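Local atomic coordinates of aromatic-L-amino-acid decarboxylase (Catharanthus roseus, PDB entry 6EEW), a protein that catalyses the pyridoxal-phosphate-dependent decarboxylation of L-tryptophan to tryptamine and of 5-hydroxy-L-tryptophan to serotonin. Residues E134-V139 / G160-N165; D141-I146 / L376-I381; F153-T158 / K358-K363. All coordinates share one frame; numbering follows the deposited sequence.

Interaction 1 of 3, residues E134-V139 / G160-N165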
ATOM      1  N   GLU A 134      -8.764   9.594 -13.597  1.00 40.46           N
ATOM      2  CA  GLU A 134      -8.668  10.921 -14.179  1.00 38.00           C
ATOM      3  C   GLU A 134      -8.360  11.968 -13.114  1.00 42.21           C
ATOM      4  O   GLU A 134      -7.484  12.824 -13.309  1.00 41.63           O
ATOM      5  CB  GLU A 134      -9.951  11.254 -14.936  1.00 40.63           C
ATOM      6  CG  GLU A 134     -10.181  10.348 -16.136  1.00 46.46           C
ATOM      7  CD  GLU A 134     -10.905  11.068 -17.262  1.00 47.63           C
ATOM      8  OE1 GLU A 134     -11.034  12.307 -17.180  1.00 46.77           O
ATOM      9  OE2 GLU A 134     -11.330  10.413 -18.238  1.00 40.49           O
ATOM     10  N   LEU A 135      -9.049  11.906 -11.972  1.00 46.18           N
ATOM     11  CA  LEU A 135      -8.762  12.845 -10.902  1.00 46.33           C
ATOM     12  C   LEU A 135      -7.346  12.660 -10.395  1.00 51.28           C
ATOM     13  O   LEU A 135      -6.717  13.629  -9.973  1.00 46.10           O
ATOM     14  CB  LEU A 135      -9.757  12.682  -9.749  1.00 37.07           C
ATOM     15  CG  LEU A 135      -9.525  13.674  -8.591  1.00 45.04           C
ATOM     16  CD1 LEU A 135      -9.820  15.128  -9.014  1.00 51.37           C
ATOM     17  CD2 LEU A 135     -10.341  13.323  -7.358  1.00 44.94           C
ATOM     18  N   GLU A 136      -6.822  11.432 -10.417  1.00 48.76           N
ATOM     19  CA  GLU A 136      -5.436  11.274  -9.985  1.00 43.74           C
ATOM     20  C   GLU A 136      -4.479  11.981 -10.930  1.00 52.55           C
ATOM     21  O   GLU A 136      -3.549  12.672 -10.491  1.00 55.74           O
ATOM     22  CB  GLU A 136      -5.080   9.800  -9.869  1.00 38.52           C
ATOM     23  CG  GLU A 136      -3.670   9.549  -9.349  1.00 41.17           C
ATOM     24  CD  GLU A 136      -3.544   8.217  -8.626  1.00 49.25           C
ATOM     25  OE1 GLU A 136      -4.592   7.679  -8.180  1.00 39.53           O
ATOM     26  OE2 GLU A 136      -2.396   7.733  -8.465  1.00 53.72           O
ATOM     27  N   MET A 137      -4.682  11.820 -12.235  1.00 48.87           N
ATOM     28  CA  MET A 137      -3.850  12.548 -13.183  1.00 38.89           C
ATOM     29  C   MET A 137      -3.929  14.056 -12.945  1.00 44.06           C
ATOM     30  O   MET A 137      -2.900  14.753 -12.892  1.00 44.31           O
ATOM     31  CB  MET A 137      -4.266  12.199 -14.609  1.00 31.21           C
ATOM     32  CG  MET A 137      -4.161  10.741 -14.956  1.00 36.83           C
ATOM     33  SD  MET A 137      -4.911  10.379 -16.552  1.00 42.72           S
ATOM     34  CE  MET A 137      -3.825  11.272 -17.672  1.00 49.65           C
ATOM     35  N   ILE A 138      -5.149  14.578 -12.792  1.00 44.46           N
ATOM     36  CA  ILE A 138      -5.318  16.019 -12.603  1.00 43.52           C
ATOM     37  C   ILE A 138      -4.615  16.480 -11.329  1.00 45.33           C
ATOM     38  O   ILE A 138      -3.934  17.514 -11.314  1.00 44.88           O
ATOM     39  CB  ILE A 138      -6.809  16.390 -12.577  1.00 42.67           C
ATOM     40  CG1 ILE A 138      -7.466  16.109 -13.926  1.00 43.47           C
ATOM     41  CG2 ILE A 138      -6.965  17.833 -12.274  1.00 35.63           C
ATOM     42  CD1 ILE A 138      -8.983  16.151 -13.856  1.00 44.93           C
ATOM     43  N   VAL A 139      -4.789  15.741 -10.228  1.00 42.82           N
ATOM     44  CA  VAL A 139      -4.186  16.157  -8.963  1.00 46.90           C
ATOM     45  C   VAL A 139      -2.669  16.119  -9.053  1.00 46.65           C
ATOM     46  O   VAL A 139      -1.979  16.979  -8.491  1.00 41.77           O
ATOM     47  CB  VAL A 139      -4.693  15.282  -7.804  1.00 43.07           C
ATOM     48  CG1 VAL A 139      -3.669  15.262  -6.643  1.00 32.16           C
ATOM     49  CG2 VAL A 139      -6.053  15.760  -7.335  1.00 49.36           C
ATOM     50  N   GLY A 160       4.792  12.113 -16.242  1.00 48.88           N
ATOM     51  CA  GLY A 160       3.600  11.745 -15.502  1.00 45.91           C
ATOM     52  C   GLY A 160       3.902  11.474 -14.044  1.00 45.45           C
ATOM     53  O   GLY A 160       5.027  11.657 -13.559  1.00 37.38           O
ATOM     54  N   GLY A 161       2.860  11.072 -13.337  1.00 39.19           N
ATOM     55  CA  GLY A 161       2.994  10.791 -11.924  1.00 36.43           C
ATOM     56  C   GLY A 161       1.967   9.784 -11.466  1.00 40.06           C
ATOM     57  O   GLY A 161       0.956   9.534 -12.134  1.00 40.79           O
ATOM     58  N   VAL A 162       2.230   9.233 -10.291  1.00 35.92           N
ATOM     59  CA  VAL A 162       1.333   8.281  -9.666  1.00 43.47           C
ATOM     60  C   VAL A 162       1.427   8.438  -8.150  1.00 41.12           C
ATOM     61  O   VAL A 162       2.502   8.687  -7.599  1.00 43.35           O
ATOM     62  CB  VAL A 162       1.666   6.841 -10.132  1.00 45.57           C
ATOM     63  CG1 VAL A 162       3.142   6.484  -9.855  1.00 42.01           C
ATOM     64  CG2 VAL A 162       0.737   5.862  -9.479  1.00 40.14           C
ATOM     65  N   ILE A 163       0.291   8.276  -7.483  1.00 37.41           N
ATOM     66  CA  ILE A 163       0.232   8.232  -6.026  1.00 42.28           C
ATOM     67  C   ILE A 163       0.467   6.796  -5.580  1.00 52.64           C
ATOM     68  O   ILE A 163      -0.365   5.918  -5.816  1.00 58.69           O
ATOM     69  CB  ILE A 163      -1.107   8.757  -5.504  1.00 43.48           C
ATOM     70  CG1 ILE A 163      -1.342  10.174  -6.006  1.00 39.79           C
ATOM     71  CG2 ILE A 163      -1.163   8.649  -3.976  1.00 39.01           C
ATOM     72  CD1 ILE A 163      -2.733  10.752  -5.600  1.00 51.88           C
ATOM     73  N   GLN A 164       1.618   6.560  -4.963  1.00 53.37           N
ATOM     74  CA  GLN A 164       1.969   5.313  -4.311  1.00 50.63           C
ATOM     75  C   GLN A 164       1.646   5.403  -2.819  1.00 51.99           C
ATOM     76  O   GLN A 164       1.186   6.430  -2.305  1.00 50.38           O
ATOM     77  CB  GLN A 164       3.451   5.012  -4.541  1.00 50.94           C
ATOM     78  CG  GLN A 164       3.858   5.022  -6.002  1.00 55.33           C
ATOM     79  CD  GLN A 164       3.781   3.656  -6.636  1.00 59.12           C
ATOM     80  OE1 GLN A 164       3.506   2.669  -5.960  1.00 68.93           O
ATOM     81  NE2 GLN A 164       4.020   3.587  -7.940  1.00 58.05           N
ATOM     82  N   ASN A 165       1.883   4.298  -2.117  1.00 56.79           N
ATOM     83  CA  ASN A 165       1.664   4.256  -0.676  1.00 56.68           C
ATOM     84  C   ASN A 165       2.857   4.803   0.095  1.00 53.40           C
ATOM     85  O   ASN A 165       2.683   5.513   1.090  1.00 46.05           O
ATOM     86  CB  ASN A 165       1.407   2.813  -0.231  1.00 60.44           C
ATOM     87  CG  ASN A 165       0.041   2.302  -0.648  1.00 65.92           C
ATOM     88  OD1 ASN A 165      -0.965   2.976  -0.473  1.00 66.40           O
ATOM     89  ND2 ASN A 165       0.010   1.118  -1.234  1.00 72.91           N
TER
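The backbone N of Ile163 donates to OE2 of Glu136 over 2.9 Å, with an N-H...O angle of 161°, an ordinary length and a fairly straight approach. The amide arrives on the anti side of the carboxylate, 28° out of its plane. The other oxygen of Glu136, OE1, forms a salt bridge with Arg371; the two oxygens thus serve different partners, which together should restrict rotation of the carboxylate and probably keep it ionised in this buried setting.

Glu136 spans the gap because CG is anti to its backbone N (chi1 -177°) and the chain runs on extended, from a CA that lies 7.4 Å from that of Val162. The Ile163 side chain lies obliquely over both the carboxylate end and CG of this acid: its CB is 3.4 Å from Glu136 OE2, while its CD1 comes within 4.0 Å of Glu136 CG. The CB of Val162 is directed away from the helix, yet its CG2 comes to 3.8 Å from Glu136 OE2.

Val162 pairs through its backbone with Leu330, whereas the N of the next residue, Ile163, is bound by a side chain and its O by Arg374. Strand 160-164 is an outermost strand of the mixed sheet within this chain, and Glu136 takes up one amide there, joining helix to sheet in the large domain of a fold-type I pyridoxal-phosphate enzyme.

Interaction 2 of 3, residues D141-I146 / L376-I381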
ATOM      1  N   ASP A 141      -0.900  16.686 -11.712  1.00 52.60           N
ATOM      2  CA  ASP A 141      -0.472  17.861 -12.465  1.00 46.15           C
ATOM      3  C   ASP A 141      -0.630  19.153 -11.641  1.00 49.75           C
ATOM      4  O   ASP A 141       0.228  20.049 -11.699  1.00 43.79           O
ATOM      5  CB  ASP A 141      -1.257  17.944 -13.776  1.00 50.20           C
ATOM      6  CG  ASP A 141      -0.648  17.084 -14.894  1.00 53.99           C
ATOM      7  OD1 ASP A 141       0.288  16.302 -14.629  1.00 54.77           O
ATOM      8  OD2 ASP A 141      -1.111  17.192 -16.052  1.00 54.45           O
ATOM      9  N   TRP A 142      -1.706  19.260 -10.854  1.00 43.77           N
ATOM     10  CA  TRP A 142      -1.846  20.373  -9.912  1.00 40.86           C
ATOM     11  C   TRP A 142      -0.632  20.483  -9.017  1.00 41.72           C
ATOM     12  O   TRP A 142      -0.002  21.541  -8.904  1.00 44.59           O
ATOM     13  CB  TRP A 142      -3.069  20.174  -9.019  1.00 31.45           C
ATOM     14  CG  TRP A 142      -4.335  20.609  -9.605  1.00 33.89           C
ATOM     15  CD1 TRP A 142      -4.597  20.814 -10.915  1.00 31.06           C
ATOM     16  CD2 TRP A 142      -5.544  20.875  -8.898  1.00 29.75           C
ATOM     17  NE1 TRP A 142      -5.911  21.204 -11.082  1.00 32.89           N
ATOM     18  CE2 TRP A 142      -6.511  21.256  -9.851  1.00 35.13           C
ATOM     19  CE3 TRP A 142      -5.900  20.847  -7.547  1.00 32.98           C
ATOM     20  CZ2 TRP A 142      -7.813  21.605  -9.501  1.00 32.15           C
ATOM     21  CZ3 TRP A 142      -7.196  21.193  -7.192  1.00 34.36           C
ATOM     22  CH2 TRP A 142      -8.138  21.573  -8.167  1.00 33.10           C
ATOM     23  N   LEU A 143      -0.313  19.385  -8.341  1.00 38.17           N
ATOM     24  CA  LEU A 143       0.781  19.410  -7.389  1.00 44.73           C
ATOM     25  C   LEU A 143       2.096  19.699  -8.087  1.00 47.17           C
ATOM     26  O   LEU A 143       2.909  20.486  -7.593  1.00 48.30           O
ATOM     27  CB  LEU A 143       0.815  18.096  -6.633  1.00 44.44           C
ATOM     28  CG  LEU A 143       1.185  18.164  -5.166  1.00 53.63           C
ATOM     29  CD1 LEU A 143       0.466  19.305  -4.523  1.00 55.88           C
ATOM     30  CD2 LEU A 143       0.753  16.842  -4.527  1.00 61.57           C
ATOM     31  N   ALA A 144       2.298  19.110  -9.267  1.00 50.22           N
ATOM     32  CA  ALA A 144       3.515  19.371 -10.016  1.00 41.03           C
ATOM     33  C   ALA A 144       3.674  20.861 -10.291  1.00 49.83           C
ATOM     34  O   ALA A 144       4.788  21.399 -10.204  1.00 38.72           O
ATOM     35  CB  ALA A 144       3.495  18.581 -11.323  1.00 36.63           C
ATOM     36  N   GLN A 145       2.574  21.537 -10.644  1.00 58.11           N
ATOM     37  CA  GLN A 145       2.638  22.972 -10.903  1.00 52.31           C
ATOM     38  C   GLN A 145       2.912  23.763  -9.630  1.00 54.32           C
ATOM     39  O   GLN A 145       3.671  24.744  -9.652  1.00 50.51           O
ATOM     40  CB  GLN A 145       1.336  23.460 -11.530  1.00 53.10           C
ATOM     41  CG  GLN A 145       1.012  22.867 -12.873  1.00 53.09           C
ATOM     42  CD  GLN A 145      -0.383  23.265 -13.313  1.00 56.35           C
ATOM     43  OE1 GLN A 145      -0.601  24.399 -13.721  1.00 63.30           O
ATOM     44  NE2 GLN A 145      -1.342  22.354 -13.181  1.00 47.65           N
ATOM     45  N   ILE A 146       2.281  23.387  -8.513  1.00 49.29           N
ATOM     46  CA  ILE A 146       2.600  24.088  -7.272  1.00 47.26           C
ATOM     47  C   ILE A 146       4.087  23.946  -6.985  1.00 52.82           C
ATOM     48  O   ILE A 146       4.764  24.913  -6.623  1.00 50.60           O
ATOM     49  CB  ILE A 146       1.739  23.566  -6.105  1.00 43.61           C
ATOM     50  CG1 ILE A 146       0.264  23.915  -6.311  1.00 41.32           C
ATOM     51  CG2 ILE A 146       2.169  24.184  -4.797  1.00 43.37           C
ATOM     52  CD1 ILE A 146      -0.665  22.946  -5.600  1.00 38.02           C
ATOM     53  N   LEU A 376      -8.517  11.292  -4.145  1.00 36.23           N
ATOM     54  CA  LEU A 376      -9.649  12.074  -3.661  1.00 43.31           C
ATOM     55  C   LEU A 376      -9.245  12.956  -2.489  1.00 48.57           C
ATOM     56  O   LEU A 376      -9.553  14.153  -2.454  1.00 52.41           O
ATOM     57  CB  LEU A 376     -10.782  11.140  -3.238  1.00 39.41           C
ATOM     58  CG  LEU A 376     -12.082  11.794  -2.776  1.00 45.15           C
ATOM     59  CD1 LEU A 376     -12.806  12.509  -3.952  1.00 42.71           C
ATOM     60  CD2 LEU A 376     -12.991  10.767  -2.081  1.00 37.14           C
ATOM     61  N   LYS A 377      -8.577  12.372  -1.498  1.00 45.89           N
ATOM     62  CA  LYS A 377      -8.251  13.149  -0.316  1.00 51.02           C
ATOM     63  C   LYS A 377      -7.248  14.252  -0.638  1.00 50.36           C
ATOM     64  O   LYS A 377      -7.338  15.344  -0.070  1.00 52.16           O
ATOM     65  CB  LYS A 377      -7.739  12.219   0.788  1.00 48.36           C
ATOM     66  CG  LYS A 377      -6.396  11.554   0.502  1.00 40.09           C
ATOM     67  CD  LYS A 377      -5.934  10.783   1.734  1.00 36.16           C
ATOM     68  CE  LYS A 377      -4.667   9.977   1.485  1.00 33.43           C
ATOM     69  NZ  LYS A 377      -4.208   9.239   2.731  1.00 34.37           N
ATOM     70  N   LEU A 378      -6.315  14.014  -1.568  1.00 46.20           N
ATOM     71  CA  LEU A 378      -5.398  15.086  -1.966  1.00 54.65           C
ATOM     72  C   LEU A 378      -6.152  16.235  -2.626  1.00 52.14           C
ATOM     73  O   LEU A 378      -5.918  17.411  -2.314  1.00 44.19           O
ATOM     74  CB  LEU A 378      -4.331  14.566  -2.923  1.00 49.71           C
ATOM     75  CG  LEU A 378      -3.038  13.972  -2.377  1.00 50.63           C
ATOM     76  CD1 LEU A 378      -2.033  13.895  -3.529  1.00 41.86           C
ATOM     77  CD2 LEU A 378      -2.488  14.792  -1.209  1.00 51.45           C
ATOM     78  N   TRP A 379      -7.031  15.906  -3.578  1.00 47.07           N
ATOM     79  CA  TRP A 379      -7.897  16.903  -4.194  1.00 46.44           C
ATOM     80  C   TRP A 379      -8.630  17.713  -3.139  1.00 52.10           C
ATOM     81  O   TRP A 379      -8.681  18.946  -3.212  1.00 52.05           O
ATOM     82  CB  TRP A 379      -8.884  16.211  -5.125  1.00 41.24           C
ATOM     83  CG  TRP A 379      -9.724  17.111  -5.976  1.00 40.27           C
ATOM     84  CD1 TRP A 379      -9.292  18.111  -6.795  1.00 42.39           C
ATOM     85  CD2 TRP A 379     -11.151  17.045  -6.142  1.00 36.60           C
ATOM     86  NE1 TRP A 379     -10.367  18.694  -7.441  1.00 43.34           N
ATOM     87  CE2 TRP A 379     -11.515  18.051  -7.059  1.00 43.05           C
ATOM     88  CE3 TRP A 379     -12.157  16.238  -5.591  1.00 35.02           C
ATOM     89  CZ2 TRP A 379     -12.837  18.264  -7.442  1.00 46.93           C
ATOM     90  CZ3 TRP A 379     -13.468  16.451  -5.971  1.00 38.86           C
ATOM     91  CH2 TRP A 379     -13.798  17.456  -6.887  1.00 47.81           C
ATOM     92  N   LEU A 380      -9.223  17.031  -2.154  1.00 51.26           N
ATOM     93  CA  LEU A 380      -9.953  17.757  -1.126  1.00 47.90           C
ATOM     94  C   LEU A 380      -9.018  18.635  -0.314  1.00 45.06           C
ATOM     95  O   LEU A 380      -9.401  19.733   0.067  1.00 45.37           O
ATOM     96  CB  LEU A 380     -10.712  16.806  -0.200  1.00 44.28           C
ATOM     97  CG  LEU A 380     -12.183  16.528  -0.556  1.00 41.44           C
ATOM     98  CD1 LEU A 380     -12.257  15.994  -1.982  1.00 38.12           C
ATOM     99  CD2 LEU A 380     -12.802  15.533   0.412  1.00 38.29           C
ATOM    100  N   ILE A 381      -7.782  18.202  -0.079  1.00 43.38           N
ATOM    101  CA  ILE A 381      -6.842  19.043   0.663  1.00 48.09           C
ATOM    102  C   ILE A 381      -6.571  20.336  -0.101  1.00 51.20           C
ATOM    103  O   ILE A 381      -6.725  21.455   0.424  1.00 50.32           O
ATOM    104  CB  ILE A 381      -5.535  18.275   0.918  1.00 49.99           C
ATOM    105  CG1 ILE A 381      -5.778  17.055   1.807  1.00 52.49           C
ATOM    106  CG2 ILE A 381      -4.470  19.197   1.506  1.00 44.35           C
ATOM    107  CD1 ILE A 381      -4.534  16.184   1.978  1.00 53.50           C
TER
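Trp142 and Trp379 meet between two helices, 130-146 and 375-409, that pack together through side chains in the large domain of the fold-type I decarboxylase. The backbones stay well separated, the CA atoms of Trp142 and Trp379 being 9.0 Å apart, and large residues bridge the distance.

The aromatic part is an oblique pair: the centroids of the six-membered ring of Trp142 and the five-membered ring of Trp379 lie 5.3 Å apart with planes at 49°. CH2 of Trp142 approaches the edge of the Trp379 indole, near its plane, at 3.7 Å from NE1; alongside, CZ3 of Trp142 meets CD1 of Trp379. The Trp379 bond from the backbone does not aim at the partner helix, but with the indole swung to the carbonyl side, opposite N (chi1 -172°), its pyrrole side is brought to it.

The aliphatic part is a lighter contact, CD2 of Leu143 against CD1 of Leu378 at 4.2 Å, the side chains crossing at about a right angle. Both leucines also touch Cys329 on strand 328-332, which places this pair between the helices and the sheet.

Polar groups look elsewhere. Trp142 NE1 donates to Pro64 O of the second subunit, and Gln145 NE2 bonds to Glu65 O of that subunit. Within helix 130-146, Asp141 O receives two donors from Gln145: the backbone N from one face of the carbonyl plane and, from the opposite face and well above that plane, NE2 at a longer 3.2 Å.

Interaction 3 of 3, residues F153-T158 / K358-K363; sequences FMFSGT and KVVDFK
Phe155 meets Val360 and Phe362 across two irregular loops whose backbones remain apart, the nearest CA atoms being those of Phe155 and Lys358 at 8.6 Å; Phe155 and Ser156 sit in a turn with helical torsions, while residues 359-361 run extended.

The contact is therefore carried by side chains, and all of it is apolar. The Phe155 ring leaves the turn toward the other loop with CG anti to its carbonyl carbon (chi1 -74°) and reaches two partners with neighbouring ring atoms. CE1 of Phe155 touches CG1 of Val360 at 4.0 Å, the two side chains crossing at about a right angle. CZ of Phe155 meets CZ of Phe362 at 4.1 Å; these side chains come from opposite directions, and their rings meet obliquely.

Val360 takes part in two ways, because its methyl groups divide the work. CG1 turns to Phe155, whereas CG2 lies over the centre of one face of the Phe362 ring, 3.6 Å above its plane. The valine thus braces the phenylalanine two residues further on, which also meets the ring of Trp365.

On the other loop, the backbone N atoms of Phe155 and Ser156 donate to the two carboxylate oxygens of Asp141, which fixes the turn to helix 130-146. Phe155 packs on Met137 of that helix and on Arg60 of the second subunit, while Phe362 lies against Val162, so that the contact lies where helix 130-146, strand 160-164 and the loop leading into helix 375-409 come together.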
ATOM      1  N   PHE A 153       7.341  16.576 -16.377  1.00 51.56           N
ATOM      2  CA  PHE A 153       6.847  15.717 -15.308  1.00 45.05           C
ATOM      3  C   PHE A 153       5.323  15.669 -15.259  1.00 44.23           C
ATOM      4  O   PHE A 153       4.764  15.167 -14.277  1.00 45.65           O
ATOM      5  CB  PHE A 153       7.385  16.183 -13.949  1.00 43.68           C
ATOM      6  CG  PHE A 153       8.873  16.011 -13.791  1.00 43.61           C
ATOM      7  CD1 PHE A 153       9.392  14.788 -13.358  1.00 45.69           C
ATOM      8  CD2 PHE A 153       9.746  17.063 -14.072  1.00 36.36           C
ATOM      9  CE1 PHE A 153      10.761  14.596 -13.197  1.00 44.12           C
ATOM     10  CE2 PHE A 153      11.119  16.894 -13.913  1.00 42.29           C
ATOM     11  CZ  PHE A 153      11.633  15.645 -13.477  1.00 47.84           C
ATOM     12  N   MET A 154       4.637  16.229 -16.253  1.00 38.32           N
ATOM     13  CA  MET A 154       3.191  16.380 -16.198  1.00 42.09           C
ATOM     14  C   MET A 154       2.513  15.574 -17.289  1.00 42.22           C
ATOM     15  O   MET A 154       3.019  15.457 -18.413  1.00 48.21           O
ATOM     16  CB  MET A 154       2.770  17.854 -16.342  1.00 39.81           C
ATOM     17  CG  MET A 154       3.381  18.741 -15.321  1.00 48.66           C
ATOM     18  SD  MET A 154       2.890  20.461 -15.499  1.00 53.90           S
ATOM     19  CE  MET A 154       3.914  21.165 -14.211  1.00 56.72           C
ATOM     20  N   PHE A 155       1.327  15.071 -16.957  1.00 44.03           N
ATOM     21  CA  PHE A 155       0.507  14.392 -17.949  1.00 48.96           C
ATOM     22  C   PHE A 155       0.116  15.353 -19.065  1.00 49.52           C
ATOM     23  O   PHE A 155       0.093  14.974 -20.243  1.00 43.01           O
ATOM     24  CB  PHE A 155      -0.742  13.805 -17.276  1.00 44.86           C
ATOM     25  CG  PHE A 155      -0.473  12.586 -16.436  1.00 49.29           C
ATOM     26  CD1 PHE A 155      -0.218  11.350 -17.036  1.00 50.35           C
ATOM     27  CD2 PHE A 155      -0.462  12.667 -15.055  1.00 45.59           C
ATOM     28  CE1 PHE A 155       0.028  10.210 -16.270  1.00 46.40           C
ATOM     29  CE2 PHE A 155      -0.215  11.539 -14.284  1.00 47.75           C
ATOM     30  CZ  PHE A 155       0.024  10.300 -14.894  1.00 43.45           C
ATOM     31  N   SER A 156      -0.200  16.607 -18.712  1.00 48.91           N
ATOM     32  CA  SER A 156      -0.460  17.624 -19.728  1.00 54.31           C
ATOM     33  C   SER A 156       0.756  17.881 -20.611  1.00 59.90           C
ATOM     34  O   SER A 156       0.598  18.359 -21.739  1.00 60.69           O
ATOM     35  CB  SER A 156      -0.907  18.934 -19.070  1.00 54.35           C
ATOM     36  OG  SER A 156       0.068  19.398 -18.157  1.00 52.67           O
ATOM     37  N   GLY A 157       1.961  17.574 -20.125  1.00 60.79           N
ATOM     38  CA  GLY A 157       3.169  17.627 -20.928  1.00 53.76           C
ATOM     39  C   GLY A 157       3.606  16.259 -21.425  1.00 59.36           C
ATOM     40  O   GLY A 157       2.826  15.547 -22.070  1.00 64.86           O
ATOM     41  N   THR A 158       4.833  15.853 -21.094  1.00 53.18           N
ATOM     42  CA  THR A 158       5.401  14.611 -21.601  1.00 52.65           C
ATOM     43  C   THR A 158       5.801  13.613 -20.527  1.00 50.44           C
ATOM     44  O   THR A 158       6.375  12.571 -20.864  1.00 53.44           O
ATOM     45  CB  THR A 158       6.634  14.903 -22.452  1.00 58.14           C
ATOM     46  OG1 THR A 158       7.646  15.469 -21.608  1.00 59.58           O
ATOM     47  CG2 THR A 158       6.282  15.878 -23.576  1.00 56.95           C
ATOM     48  N   LYS A 358      -5.238   9.281 -23.998  1.00 91.29           N
ATOM     49  CA  LYS A 358      -5.185  10.403 -23.070  1.00 81.81           C
ATOM     50  C   LYS A 358      -5.435   9.963 -21.633  1.00 76.45           C
ATOM     51  O   LYS A 358      -5.634  10.807 -20.753  1.00 75.00           O
ATOM     52  CB  LYS A 358      -6.196  11.476 -23.487  1.00 79.88           C
ATOM     53  CG  LYS A 358      -7.578  10.923 -23.803  1.00 77.75           C
ATOM     54  CD  LYS A 358      -8.616  12.023 -23.953  1.00 73.97           C
ATOM     55  CE  LYS A 358      -8.794  12.466 -25.400  1.00 70.30           C
ATOM     56  NZ  LYS A 358      -9.914  13.462 -25.512  1.00 70.49           N
ATOM     57  N   VAL A 359      -5.394   8.658 -21.374  1.00 73.43           N
ATOM     58  CA  VAL A 359      -5.852   8.083 -20.118  1.00 65.44           C
ATOM     59  C   VAL A 359      -5.006   6.848 -19.830  1.00 61.80           C
ATOM     60  O   VAL A 359      -4.594   6.130 -20.745  1.00 65.57           O
ATOM     61  CB  VAL A 359      -7.362   7.759 -20.204  1.00 64.52           C
ATOM     62  CG1 VAL A 359      -7.655   6.433 -19.573  1.00 59.01           C
ATOM     63  CG2 VAL A 359      -8.202   8.888 -19.593  1.00 63.79           C
ATOM     64  N   VAL A 360      -4.771   6.582 -18.547  1.00 57.09           N
ATOM     65  CA  VAL A 360      -3.850   5.535 -18.135  1.00 48.09           C
ATOM     66  C   VAL A 360      -4.589   4.456 -17.337  1.00 51.49           C
ATOM     67  O   VAL A 360      -5.728   4.632 -16.907  1.00 52.63           O
ATOM     68  CB  VAL A 360      -2.686   6.110 -17.300  1.00 49.01           C
ATOM     69  CG1 VAL A 360      -2.065   7.296 -18.019  1.00 45.94           C
ATOM     70  CG2 VAL A 360      -3.147   6.502 -15.913  1.00 41.42           C
ATOM     71  N   ASP A 361      -3.927   3.306 -17.195  1.00 47.96           N
ATOM     72  CA  ASP A 361      -4.309   2.263 -16.252  1.00 44.13           C
ATOM     73  C   ASP A 361      -3.216   2.232 -15.192  1.00 39.82           C
ATOM     74  O   ASP A 361      -2.083   1.821 -15.472  1.00 38.95           O
ATOM     75  CB  ASP A 361      -4.467   0.894 -16.915  1.00 45.28           C
ATOM     76  CG  ASP A 361      -5.562   0.865 -17.972  1.00 50.14           C
ATOM     77  OD1 ASP A 361      -6.623   1.504 -17.778  1.00 47.73           O
ATOM     78  OD2 ASP A 361      -5.373   0.151 -18.986  1.00 54.69           O
ATOM     79  N   PHE A 362      -3.536   2.702 -13.986  1.00 43.83           N
ATOM     80  CA  PHE A 362      -2.474   2.895 -13.006  1.00 46.37           C
ATOM     81  C   PHE A 362      -1.901   1.586 -12.491  1.00 45.66           C
ATOM     82  O   PHE A 362      -0.852   1.602 -11.848  1.00 45.29           O
ATOM     83  CB  PHE A 362      -2.950   3.769 -11.840  1.00 46.88           C
ATOM     84  CG  PHE A 362      -2.740   5.256 -12.072  1.00 47.53           C
ATOM     85  CD1 PHE A 362      -1.450   5.790 -12.117  1.00 44.90           C
ATOM     86  CD2 PHE A 362      -3.819   6.117 -12.236  1.00 47.72           C
ATOM     87  CE1 PHE A 362      -1.244   7.150 -12.337  1.00 47.68           C
ATOM     88  CE2 PHE A 362      -3.626   7.499 -12.444  1.00 49.73           C
ATOM     89  CZ  PHE A 362      -2.342   8.016 -12.496  1.00 49.42           C
ATOM     90  N   LYS A 363      -2.551   0.452 -12.751  1.00 47.99           N
ATOM     91  CA  LYS A 363      -1.922  -0.817 -12.410  1.00 42.64           C
ATOM     92  C   LYS A 363      -0.531  -0.930 -13.012  1.00 46.25           C
ATOM     93  O   LYS A 363       0.364  -1.535 -12.411  1.00 44.99           O
ATOM     94  CB  LYS A 363      -2.795  -1.981 -12.881  1.00 42.69           C
ATOM     95  CG  LYS A 363      -2.877  -2.156 -14.395  1.00 42.49           C
ATOM     96  CD  LYS A 363      -3.801  -3.346 -14.727  1.00 50.48           C
ATOM     97  CE  LYS A 363      -3.974  -3.559 -16.219  1.00 55.20           C
ATOM     98  NZ  LYS A 363      -2.684  -3.862 -16.863  1.00 60.59           N
TER

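From the N terminus, helix 130-146 comes first and serves interactions 1 and 2. Interaction 1 closes a short loop of 20 residues to strand 160-164; segment 153-158 lies inside it, yet pairs with 358-363 beyond, so interactions 1 and 3 cross. Interaction 2 spans 229 residues to helix 375-409, enclosing interaction 3 and crossing interaction 1. Direct contacts join them: Ile163 CD1 lies 3.8 Å from Leu378 CD1, Gly161 O is 3.3 Å from Phe362 CE1, and Leu135 CD1 packs at 3.6 Å on Trp379 CG. Together they tie the sheet border, both helices and the loop before 375-409 into one block touching the second subunit.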